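Side-chain contacts in subdomain of Desmoplakin Carboxy-Terminal domain (DPCT) (Homo sapiens, PDB 1LM5), which probably helps tie intermediate filaments to desmosomes, being a plakin-repeat fragment from the filament-binding C-terminal region of desmoplakin: residues E44-A47 with I52-P55; L61-A66 with P82-F87; T38-L43 with A77-P82; A12-T17 with I23-G28. One frame throughout, in Å; residues are numbered along the deposited sequence.

Contact 1 of 4, residues E44-A47 with I52-P55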
loop_
_atom_site.group_PDB
_atom_site.type_symbol
_atom_site.label_atom_id
_atom_site.label_comp_id
_atom_site.label_asym_id
_atom_site.label_seq_id
_atom_site.Cartn_x
_atom_site.Cartn_y
_atom_site.Cartn_z
ATOM N N GLU B 44 12.211 0.362 -13.119
ATOM C CA GLU B 44 11.432 1.571 -12.862
ATOM C C GLU B 44 10.084 1.161 -12.313
ATOM O O GLU B 44 9.585 1.752 -11.370
ATOM C CB GLU B 44 11.223 2.375 -14.143
ATOM C CG GLU B 44 12.489 2.974 -14.700
ATOM C CD GLU B 44 12.253 3.661 -16.019
ATOM O OE1 GLU B 44 11.306 3.263 -16.730
ATOM O OE2 GLU B 44 13.024 4.581 -16.349
ATOM N N ALA B 45 9.502 0.133 -12.913
ATOM C CA ALA B 45 8.203 -0.346 -12.474
ATOM C C ALA B 45 8.256 -0.674 -10.985
ATOM O O ALA B 45 7.275 -0.494 -10.272
ATOM C CB ALA B 45 7.797 -1.572 -13.273
ATOM N N GLN B 46 9.410 -1.138 -10.520
ATOM C CA GLN B 46 9.550 -1.475 -9.117
ATOM C C GLN B 46 9.763 -0.209 -8.319
ATOM O O GLN B 46 9.088 0.025 -7.331
ATOM C CB GLN B 46 10.731 -2.415 -8.916
ATOM C CG GLN B 46 10.621 -3.682 -9.720
ATOM C CD GLN B 46 11.777 -4.594 -9.450
ATOM O OE1 GLN B 46 12.776 -4.170 -8.887
ATOM N NE2 GLN B 46 11.660 -5.857 -9.854
ATOM N N ALA B 47 10.699 0.616 -8.771
ATOM C CA ALA B 47 10.987 1.852 -8.063
ATOM C C ALA B 47 9.749 2.723 -7.891
ATOM O O ALA B 47 9.492 3.234 -6.801
ATOM C CB ALA B 47 12.072 2.641 -8.801
ATOM N N ILE B 52 12.834 -1.093 -5.379
ATOM C CA ILE B 52 13.457 -2.110 -6.199
ATOM C C ILE B 52 13.168 -3.404 -5.445
ATOM O O ILE B 52 13.336 -3.472 -4.225
ATOM C CB ILE B 52 14.964 -1.860 -6.297
ATOM C CG1 ILE B 52 15.208 -0.495 -6.956
ATOM C CG2 ILE B 52 15.622 -2.966 -7.101
ATOM C CD1 ILE B 52 14.586 -0.378 -8.362
ATOM N N ILE B 53 12.711 -4.424 -6.154
ATOM C CA ILE B 53 12.376 -5.666 -5.485
ATOM C C ILE B 53 13.573 -6.586 -5.367
ATOM O O ILE B 53 14.206 -6.921 -6.365
ATOM C CB ILE B 53 11.235 -6.394 -6.226
ATOM C CG1 ILE B 53 10.012 -5.476 -6.279
ATOM C CG2 ILE B 53 10.890 -7.720 -5.509
ATOM C CD1 ILE B 53 8.870 -6.005 -7.130
ATOM N N HIS B 54 13.888 -6.997 -4.141
ATOM C CA HIS B 54 15.017 -7.896 -3.975
ATOM C C HIS B 54 14.562 -9.206 -4.604
ATOM O O HIS B 54 13.546 -9.763 -4.221
ATOM C CB HIS B 54 15.364 -8.096 -2.512
ATOM C CG HIS B 54 16.626 -8.867 -2.324
ATOM N ND1 HIS B 54 16.743 -10.189 -2.692
ATOM C CD2 HIS B 54 17.853 -8.484 -1.896
ATOM C CE1 HIS B 54 17.991 -10.587 -2.503
ATOM N NE2 HIS B 54 18.683 -9.572 -2.022
ATOM N N PRO B 55 15.318 -9.712 -5.578
ATOM C CA PRO B 55 14.944 -10.953 -6.261
ATOM C C PRO B 55 14.703 -12.200 -5.428
ATOM O O PRO B 55 13.957 -13.078 -5.849
ATOM C CB PRO B 55 16.062 -11.137 -7.278
ATOM C CG PRO B 55 17.229 -10.523 -6.613
ATOM C CD PRO B 55 16.669 -9.281 -5.971
HETATM O O HOH W 1 15.017 -5.904 -8.657
#

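Contact 2 of 4, residues L61-A66 with P82-F87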
loop_
_atom_site.group_PDB
_atom_site.type_symbol
_atom_site.label_atom_id
_atom_site.label_comp_id
_atom_site.label_asym_id
_atom_site.label_seq_id
_atom_site.Cartn_x
_atom_site.Cartn_y
_atom_site.Cartn_z
ATOM N N LEU B 61 13.281 -2.099 -1.896
ATOM C CA LEU B 61 14.461 -1.364 -1.484
ATOM C C LEU B 61 14.553 0.015 -2.104
ATOM O O LEU B 61 14.085 0.244 -3.214
ATOM C CB LEU B 61 15.718 -2.131 -1.902
ATOM C CG LEU B 61 15.836 -3.618 -1.593
ATOM C CD1 LEU B 61 17.032 -4.193 -2.371
ATOM C CD2 LEU B 61 16.006 -3.813 -0.094
ATOM N N SER B 62 15.185 0.928 -1.377
ATOM C CA SER B 62 15.417 2.268 -1.894
ATOM C C SER B 62 16.475 2.020 -2.958
ATOM O O SER B 62 17.115 0.964 -2.964
ATOM C CB SER B 62 16.012 3.154 -0.803
ATOM O OG SER B 62 17.180 2.550 -0.280
ATOM N N LEU B 63 16.683 2.967 -3.861
ATOM C CA LEU B 63 17.710 2.752 -4.864
ATOM C C LEU B 63 19.069 2.559 -4.196
ATOM O O LEU B 63 19.872 1.736 -4.633
ATOM C CB LEU B 63 17.789 3.932 -5.832
ATOM C CG LEU B 63 16.585 4.155 -6.749
ATOM C CD1 LEU B 63 16.786 5.442 -7.548
ATOM C CD2 LEU B 63 16.429 2.970 -7.692
ATOM N N GLN B 64 19.314 3.328 -3.139
ATOM C CA GLN B 64 20.581 3.272 -2.423
ATOM C C GLN B 64 20.848 1.869 -1.896
ATOM O O GLN B 64 21.930 1.305 -2.094
ATOM C CB GLN B 64 20.566 4.274 -1.268
ATOM C CG GLN B 64 21.857 4.328 -0.480
ATOM C CD GLN B 64 21.750 5.222 0.741
ATOM O OE1 GLN B 64 21.436 6.410 0.635
ATOM N NE2 GLN B 64 22.009 4.653 1.911
ATOM N N ASP B 65 19.848 1.300 -1.235
ATOM C CA ASP B 65 19.982 -0.042 -0.690
ATOM C C ASP B 65 20.109 -1.086 -1.795
ATOM O O ASP B 65 20.847 -2.059 -1.645
ATOM C CB ASP B 65 18.791 -0.356 0.206
ATOM C CG ASP B 65 18.828 0.429 1.503
ATOM O OD1 ASP B 65 17.854 0.361 2.277
ATOM O OD2 ASP B 65 19.847 1.112 1.749
ATOM N N ALA B 66 19.392 -0.887 -2.899
ATOM C CA ALA B 66 19.465 -1.828 -4.018
ATOM C C ALA B 66 20.888 -1.809 -4.574
ATOM O O ALA B 66 21.430 -2.846 -4.964
ATOM C CB ALA B 66 18.471 -1.451 -5.108
ATOM N N PRO B 82 14.166 9.217 -11.304
ATOM C CA PRO B 82 12.819 9.725 -11.598
ATOM C C PRO B 82 11.733 8.714 -11.215
ATOM O O PRO B 82 10.690 9.088 -10.685
ATOM C CB PRO B 82 12.859 9.980 -13.098
ATOM C CG PRO B 82 14.322 10.292 -13.359
ATOM C CD PRO B 82 15.023 9.255 -12.501
ATOM N N ALA B 83 11.975 7.434 -11.494
ATOM C CA ALA B 83 11.006 6.387 -11.157
ATOM C C ALA B 83 10.796 6.327 -9.645
ATOM O O ALA B 83 9.675 6.145 -9.167
ATOM C CB ALA B 83 11.491 5.029 -11.659
ATOM N N GLN B 84 11.880 6.454 -8.891
ATOM C CA GLN B 84 11.760 6.422 -7.438
ATOM C C GLN B 84 10.954 7.645 -7.024
ATOM O O GLN B 84 10.106 7.572 -6.145
ATOM C CB GLN B 84 13.131 6.440 -6.757
ATOM C CG GLN B 84 13.044 6.292 -5.245
ATOM C CD GLN B 84 14.380 5.989 -4.592
ATOM O OE1 GLN B 84 15.309 6.800 -4.642
ATOM N NE2 GLN B 84 14.484 4.814 -3.971
ATOM N N LYS B 85 11.222 8.772 -7.675
ATOM C CA LYS B 85 10.496 9.996 -7.371
ATOM C C LYS B 85 9.016 9.818 -7.675
ATOM O O LYS B 85 8.173 10.428 -7.027
ATOM C CB LYS B 85 11.047 11.176 -8.177
ATOM C CG LYS B 85 12.307 11.791 -7.596
ATOM C CD LYS B 85 12.775 12.955 -8.449
ATOM C CE LYS B 85 14.079 13.535 -7.929
ATOM N NZ LYS B 85 13.928 14.049 -6.536
ATOM N N ALA B 86 8.705 8.983 -8.664
ATOM C CA ALA B 86 7.314 8.735 -9.029
ATOM C C ALA B 86 6.596 8.112 -7.849
ATOM O O ALA B 86 5.368 8.127 -7.771
ATOM C CB ALA B 86 7.235 7.815 -10.232
ATOM N N PHE B 87 7.361 7.549 -6.924
ATOM C CA PHE B 87 6.748 6.959 -5.749
ATOM C C PHE B 87 6.836 7.884 -4.543
ATOM O O PHE B 87 5.832 8.179 -3.898
ATOM C CB PHE B 87 7.409 5.639 -5.382
ATOM C CG PHE B 87 6.742 4.954 -4.244
ATOM C CD1 PHE B 87 5.595 4.204 -4.451
ATOM C CD2 PHE B 87 7.222 5.106 -2.949
ATOM C CE1 PHE B 87 4.927 3.611 -3.382
ATOM C CE2 PHE B 87 6.561 4.521 -1.879
ATOM C CZ PHE B 87 5.411 3.771 -2.097
#

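Contact 3 of 4, residues T38-L43 with A77-P82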
loop_
_atom_site.group_PDB
_atom_site.type_symbol
_atom_site.label_atom_id
_atom_site.label_comp_id
_atom_site.label_asym_id
_atom_site.label_seq_id
_atom_site.Cartn_x
_atom_site.Cartn_y
_atom_site.Cartn_z
ATOM N N THR B 38 15.072 -2.244 -21.313
ATOM C CA THR B 38 13.961 -3.024 -20.803
ATOM C C THR B 38 14.209 -3.289 -19.316
ATOM O O THR B 38 13.307 -3.167 -18.497
ATOM C CB THR B 38 13.858 -4.364 -21.536
ATOM O OG1 THR B 38 13.519 -4.128 -22.905
ATOM C CG2 THR B 38 12.805 -5.267 -20.883
ATOM N N GLY B 39 15.438 -3.671 -18.981
ATOM C CA GLY B 39 15.761 -3.943 -17.597
ATOM C C GLY B 39 15.529 -2.701 -16.762
ATOM O O GLY B 39 14.971 -2.760 -15.669
ATOM N N GLN B 40 15.962 -1.555 -17.275
ATOM C CA GLN B 40 15.755 -0.324 -16.537
ATOM C C GLN B 40 14.270 -0.112 -16.295
ATOM O O GLN B 40 13.850 0.271 -15.218
ATOM C CB GLN B 40 16.288 0.874 -17.319
ATOM C CG GLN B 40 16.007 2.190 -16.628
ATOM C CD GLN B 40 16.530 3.358 -17.431
ATOM O OE1 GLN B 40 17.640 3.295 -17.966
ATOM N NE2 GLN B 40 15.749 4.429 -17.512
ATOM N N ARG B 41 13.469 -0.361 -17.314
ATOM C CA ARG B 41 12.048 -0.140 -17.170
ATOM C C ARG B 41 11.416 -1.115 -16.221
ATOM O O ARG B 41 10.509 -0.746 -15.495
ATOM C CB ARG B 41 11.390 -0.153 -18.537
ATOM C CG ARG B 41 11.771 1.114 -19.250
ATOM C CD ARG B 41 11.436 1.148 -20.700
ATOM N NE ARG B 41 11.929 2.417 -21.215
ATOM C CZ ARG B 41 11.802 2.820 -22.471
ATOM N NH1 ARG B 41 11.192 2.047 -23.363
ATOM N NH2 ARG B 41 12.279 4.006 -22.823
ATOM N N LEU B 42 11.898 -2.353 -16.193
ATOM C CA LEU B 42 11.325 -3.300 -15.247
ATOM C C LEU B 42 11.675 -2.798 -13.856
ATOM O O LEU B 42 10.876 -2.923 -12.933
ATOM C CB LEU B 42 11.895 -4.699 -15.441
ATOM C CG LEU B 42 11.441 -5.332 -16.755
ATOM C CD1 LEU B 42 12.126 -6.669 -16.919
ATOM C CD2 LEU B 42 9.933 -5.473 -16.768
ATOM N N LEU B 43 12.875 -2.234 -13.717
ATOM C CA LEU B 43 13.319 -1.701 -12.427
ATOM C C LEU B 43 12.525 -0.437 -12.105
ATOM O O LEU B 43 12.212 -0.181 -10.951
ATOM C CB LEU B 43 14.813 -1.356 -12.448
ATOM C CG LEU B 43 15.912 -2.323 -11.987
ATOM C CD1 LEU B 43 15.322 -3.525 -11.283
ATOM C CD2 LEU B 43 16.772 -2.707 -13.153
ATOM N N ALA B 77 20.975 3.005 -10.818
ATOM C CA ALA B 77 20.337 3.748 -9.738
ATOM C C ALA B 77 20.143 5.195 -10.190
ATOM O O ALA B 77 19.128 5.814 -9.892
ATOM C CB ALA B 77 21.185 3.704 -8.491
ATOM N N THR B 78 21.121 5.724 -10.922
ATOM C CA THR B 78 21.025 7.092 -11.416
ATOM C C THR B 78 19.842 7.216 -12.364
ATOM O O THR B 78 19.015 8.110 -12.216
ATOM C CB THR B 78 22.312 7.503 -12.155
ATOM O OG1 THR B 78 23.401 7.499 -11.226
ATOM C CG2 THR B 78 22.170 8.905 -12.758
ATOM N N ARG B 79 19.750 6.297 -13.321
ATOM C CA ARG B 79 18.668 6.321 -14.296
ATOM C C ARG B 79 17.308 6.092 -13.664
ATOM O O ARG B 79 16.301 6.504 -14.222
ATOM C CB ARG B 79 18.880 5.256 -15.366
ATOM C CG ARG B 79 20.197 5.322 -16.089
ATOM C CD ARG B 79 20.412 4.032 -16.859
ATOM N NE ARG B 79 21.826 3.806 -17.125
ATOM C CZ ARG B 79 22.325 2.658 -17.567
ATOM N NH1 ARG B 79 21.518 1.630 -17.793
ATOM N NH2 ARG B 79 23.632 2.541 -17.773
ATOM N N LEU B 80 17.277 5.428 -12.507
ATOM C CA LEU B 80 16.014 5.140 -11.831
ATOM C C LEU B 80 15.499 6.218 -10.896
ATOM O O LEU B 80 14.398 6.089 -10.371
ATOM C CB LEU B 80 16.120 3.840 -11.025
ATOM C CG LEU B 80 16.397 2.582 -11.831
ATOM C CD1 LEU B 80 16.610 1.410 -10.875
ATOM C CD2 LEU B 80 15.222 2.326 -12.762
ATOM N N LYS B 81 16.280 7.270 -10.666
ATOM C CA LYS B 81 15.846 8.323 -9.752
ATOM C C LYS B 81 14.444 8.845 -10.043
ATOM O O LYS B 81 13.601 8.921 -9.141
ATOM C CB LYS B 81 16.859 9.482 -9.750
ATOM C CG LYS B 81 18.210 9.111 -9.130
ATOM C CD LYS B 81 19.275 10.166 -9.442
ATOM C CE LYS B 81 20.657 9.801 -8.886
ATOM N NZ LYS B 81 20.784 9.973 -7.404
ATOM N N PRO B 82 14.166 9.217 -11.304
ATOM C CA PRO B 82 12.819 9.725 -11.598
ATOM C C PRO B 82 11.733 8.714 -11.215
ATOM O O PRO B 82 10.690 9.088 -10.685
ATOM C CB PRO B 82 12.859 9.980 -13.098
ATOM C CG PRO B 82 14.322 10.292 -13.359
ATOM C CD PRO B 82 15.023 9.255 -12.501
HETATM O O HOH W 2 19.358 1.225 -18.964
#

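Contact 4 of 4, residues A12-T17 with I23-G28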
loop_
_atom_site.group_PDB
_atom_site.type_symbol
_atom_site.label_atom_id
_atom_site.label_comp_id
_atom_site.label_asym_id
_atom_site.label_seq_id
_atom_site.Cartn_x
_atom_site.Cartn_y
_atom_site.Cartn_z
ATOM N N ALA B 12 9.101 -9.046 -10.542
ATOM C CA ALA B 12 10.167 -8.919 -9.569
ATOM C C ALA B 12 11.545 -9.260 -10.076
ATOM O O ALA B 12 12.525 -8.625 -9.699
ATOM C CB ALA B 12 9.855 -9.795 -8.366
ATOM N N ALA B 13 11.618 -10.272 -10.926
ATOM C CA ALA B 13 12.896 -10.720 -11.410
ATOM C C ALA B 13 12.792 -11.485 -12.708
ATOM O O ALA B 13 11.733 -11.571 -13.326
ATOM C CB ALA B 13 13.564 -11.576 -10.348
ATOM N N ILE B 14 13.906 -12.093 -13.070
ATOM C CA ILE B 14 14.032 -12.807 -14.317
ATOM C C ILE B 14 14.241 -14.291 -14.132
ATOM O O ILE B 14 14.887 -14.718 -13.185
ATOM C CB ILE B 14 15.236 -12.247 -15.068
ATOM C CG1 ILE B 14 15.018 -10.754 -15.313
ATOM C CG2 ILE B 14 15.470 -13.018 -16.351
ATOM C CD1 ILE B 14 13.884 -10.470 -16.256
ATOM N N PHE B 15 13.670 -15.083 -15.026
ATOM C CA PHE B 15 13.919 -16.499 -14.950
ATOM C C PHE B 15 14.769 -16.783 -16.176
ATOM O O PHE B 15 14.301 -16.694 -17.315
ATOM C CB PHE B 15 12.644 -17.332 -14.993
ATOM C CG PHE B 15 12.901 -18.787 -14.765
ATOM C CD1 PHE B 15 13.174 -19.260 -13.480
ATOM C CD2 PHE B 15 12.972 -19.673 -15.842
ATOM C CE1 PHE B 15 13.526 -20.597 -13.268
ATOM C CE2 PHE B 15 13.322 -21.022 -15.645
ATOM C CZ PHE B 15 13.600 -21.481 -14.357
ATOM N N ASP B 16 16.039 -17.071 -15.937
ATOM C CA ASP B 16 16.968 -17.376 -17.013
ATOM C C ASP B 16 16.664 -18.803 -17.461
ATOM O O ASP B 16 17.047 -19.770 -16.805
ATOM C CB ASP B 16 18.398 -17.242 -16.489
ATOM C CG ASP B 16 19.444 -17.548 -17.539
ATOM O OD1 ASP B 16 20.605 -17.159 -17.318
ATOM O OD2 ASP B 16 19.123 -18.176 -18.571
ATOM N N THR B 17 15.946 -18.912 -18.573
ATOM C CA THR B 17 15.534 -20.195 -19.126
ATOM C C THR B 17 16.697 -21.123 -19.423
ATOM O O THR B 17 16.646 -22.312 -19.106
ATOM C CB THR B 17 14.724 -19.994 -20.427
ATOM O OG1 THR B 17 13.533 -19.250 -20.137
ATOM C CG2 THR B 17 14.336 -21.342 -21.018
ATOM N N ILE B 23 17.113 -14.905 -11.616
ATOM C CA ILE B 23 18.192 -13.947 -11.441
ATOM C C ILE B 23 17.546 -12.569 -11.377
ATOM O O ILE B 23 16.386 -12.392 -11.764
ATOM C CB ILE B 23 19.192 -13.979 -12.610
ATOM C CG1 ILE B 23 18.476 -13.654 -13.925
ATOM C CG2 ILE B 23 19.858 -15.341 -12.669
ATOM C CD1 ILE B 23 19.392 -13.620 -15.133
ATOM N N SER B 24 18.295 -11.592 -10.888
ATOM C CA SER B 24 17.762 -10.242 -10.804
ATOM C C SER B 24 17.695 -9.677 -12.209
ATOM O O SER B 24 18.305 -10.197 -13.150
ATOM C CB SER B 24 18.678 -9.355 -9.974
ATOM O OG SER B 24 19.894 -9.147 -10.679
ATOM N N ILE B 25 16.951 -8.598 -12.348
ATOM C CA ILE B 25 16.843 -7.939 -13.629
ATOM C C ILE B 25 18.249 -7.487 -14.022
ATOM O O ILE B 25 18.670 -7.635 -15.163
ATOM C CB ILE B 25 15.896 -6.747 -13.505
ATOM C CG1 ILE B 25 14.468 -7.274 -13.350
ATOM C CG2 ILE B 25 15.995 -5.842 -14.721
ATOM C CD1 ILE B 25 13.500 -6.255 -12.786
ATOM N N THR B 26 18.968 -6.940 -13.054
ATOM C CA THR B 26 20.332 -6.474 -13.280
ATOM C C THR B 26 21.198 -7.601 -13.842
ATOM O O THR B 26 21.925 -7.417 -14.822
ATOM C CB THR B 26 20.923 -5.951 -11.960
ATOM O OG1 THR B 26 20.168 -4.810 -11.556
ATOM C CG2 THR B 26 22.387 -5.544 -12.121
ATOM N N GLU B 27 21.108 -8.776 -13.233
ATOM C CA GLU B 27 21.897 -9.900 -13.698
ATOM C C GLU B 27 21.469 -10.269 -15.117
ATOM O O GLU B 27 22.299 -10.649 -15.951
ATOM C CB GLU B 27 21.732 -11.088 -12.747
ATOM C CG GLU B 27 22.576 -12.297 -13.141
ATOM C CD GLU B 27 24.062 -11.983 -13.193
ATOM O OE1 GLU B 27 24.807 -12.771 -13.804
ATOM O OE2 GLU B 27 24.491 -10.958 -12.622
ATOM N N GLY B 28 20.172 -10.135 -15.400
ATOM C CA GLY B 28 19.676 -10.453 -16.727
ATOM C C GLY B 28 20.343 -9.536 -17.735
ATOM O O GLY B 28 20.750 -9.957 -18.819
HETATM O O HOH W 3 15.170 -8.377 -10.117
#

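Contact 1 of 4, residues E44-A47 with I52-P55
Gln46, in the last turn of helix 36-47, reaches the short strand 52-53 of a two-stranded β-hairpin, inside a sequence range assigned to the plectin (plakin) repeat. The polar part of the contact is a direct bond and a water. Ile53 N donates to Gln46 OE1 over 2.7 Å, nearly straight at 168°, but it arrives from above the amide plane, 66° out of it, and therefore not on a lone pair. Water 1 donates to the same OE1 at 2.8 Å and also to Ile53 O, so the backbone N-H and C=O of Ile53 are both tied to a single side-chain oxygen. The other end of the amide is used as well: Gln46 NE2 donates to the carbonyls of Ile11 and Ala12, which fixes the amide's rotation in this buried place.

Apolar contacts flank the bond. CG of Gln46 stands anti to its carbonyl carbon (chi1 -58°), and the extended chain beyond it crosses the side chain of Ile53 at about a right angle. The flat amide is thereby laid against the isoleucine's branch point, with NE2 of Gln46 3.7 Å from CB of Ile53. Ile52 points its CB away from the helix, yet its chain bends back, and Leu80 and Ala66 from later helices also pack on it. Its terminal CD1 meets Ala47 CB at 4.0 Å.

Contact 2 of 4, residues L61-A66 with P82-F87
Leu63 and Gln84 mark the closest approach of the two backbones, their CA atoms 7.4 Å apart, so the gap is bridged by side chains, that of Gln84 reaching the backbone of the facing turn. Residues 61-66 leave the β-hairpin and turn into helix 63-68, while 82-87 belong to helix 74-88. The shorter helix is started by Ser62 at the N-cap: its OG accepts from Asp65 N at 3.1 Å, with an N-H...O angle of 162°. Behind it, Ala66 N donates to Ser62 O at 2.9 Å and closes the first turn. In the longer helix the bonding is interrupted at Pro82, whose N carries no hydrogen, and Ala83 N likewise lacks a bond to the preceding turn.

Among the side chains, Gln84 does nearly all the reaching. With CG anti to the backbone N (chi1 -175°) and the chain extended beyond, it heads straight for the start of the opposite helix, and Leu63 points back at it head-on. Leu63 answers with its branch: CG and CD1 lie against the amide, while Gln84 CB sits 3.9 Å from Leu63 CD1. The amide group thus ends beside the first turn of helix 63-68, near Ser62 and the backbone N of Leu63. Leu63 also packs on Ile52 of the hairpin, and Ala83 on Glu44 and Ala47 of helix 36-47.

A hairpin strand passing through a serine N-cap into a short helix, with a longer helix lying against that helix's start, is consistent with the plakin-repeat fold, in which a β-hairpin is followed by two helices.

Contact 3 of 4, residues T38-L43 with A77-P82
Leu80 packs against Leu43 and Gln40 where segments 38-43 of helix 36-47 and 77-82 of helix 74-88 cross at -50°, their local axes 9.9 Å apart, within the helical part of the plakin-repeat fragment. In the first shell, both methyls of Leu80 touch Leu43: CD1 and CD2 each lie 3.7 Å from Leu43 CB. CD2 also rests on the backbone, 3.5 Å from Gln40 O, and on Gln40 CG, so Leu80 touches both Gln40 and Leu43, about one turn apart.

At the more exposed margin Gln40 meets Arg79. With CG anti to the backbone N (chi1 176°), the extended glutamine crosses the extended arginine at about a right angle, its amide plane 44° from the guanidinium. OE1 of Gln40 comes within 3.1 Å of CD of Arg79 and lies at the edge of the guanidinium, near its plane.

Farther out, Gln40 NE2 donates to Glu44 OE2 one turn along its own helix, which holds the amide's rotation, and Ile72 backs both leucines. Gln40 OE1 accepts from water 2 at 2.9 Å, and this water is weakly linked to Arg79 NH1.

Contact 4 of 4, residues A12-T17 with I23-G28
Ile14 and Ile23 form an antiparallel hydrogen-bonded pair, and two backbone bonds define the bridge: Ile14 N donates to Ile23 O at 2.8 Å, and Ile23 N returns a bond to Ile14 O at 2.7 Å. Past the pair the chain turns into a helix, and water 3 takes over where direct bonding stops: it donates to Ala12 O at 2.7 Å and accepts from Ile25 N. Ser24, the N-cap, accepts from Glu27 N through its OG at 2.9 Å. Asp16 turns its carboxylate to Arg31 in a salt bridge, with Asn19 as a further donor to OD1.

Apolar packing lies on one face of the pair. Ile14 and Ile23 send their side chains to the same face of the sheet, where Ile14 CB lies 3.7 Å from Ile23 CG1. Because Ile23 carries CG1 between its backbone N and carbonyl carbon (chi1 60°), its chain swings toward the neighbouring strand, and CD1 stops 4.0 Å from Asp16 CB. CG1 of Ile14 runs on to the helix start, 4.0 Å from Ile25 CG1, while Ile25 itself reaches Leu42, Leu43 and Gln46 of helix 36-47.

Strand 11-16 is also bonded to strand 193-197, which makes 21-23 an outer strand of a mixed sheet. Within that sheet, a β-hairpin leading through a serine N-cap into a helix, with a second helix packed behind, resembles the layout of plakin repeats.

The four contacts form a continuous chain of packing through this filament-binding fragment. Contacts 1, 2 and 3 lie close together, with centres 8 to 9 Å apart. Contacts 1 and 3 share helix 36-47, and contacts 2 and 3 share helix 74-88 and Pro82. Ile52 CD1 is 3.7 Å from Leu80 CD1, joining contact 1 to contact 3, while Leu63 CD2 reaches Leu80 CB at 3.5 Å between contacts 2 and 3. The centre of contact 4 is about 12 Å from that of contact 1, 14 Å from contact 3 and 19 Å from contact 2, which it does not touch. A probable hydrogen bond, Gln46 NE2 to Ala12 O at 2.9 Å, ties it to contact 1, and Ile25 CD1, 3.5 Å from Leu42 CB, to contact 3.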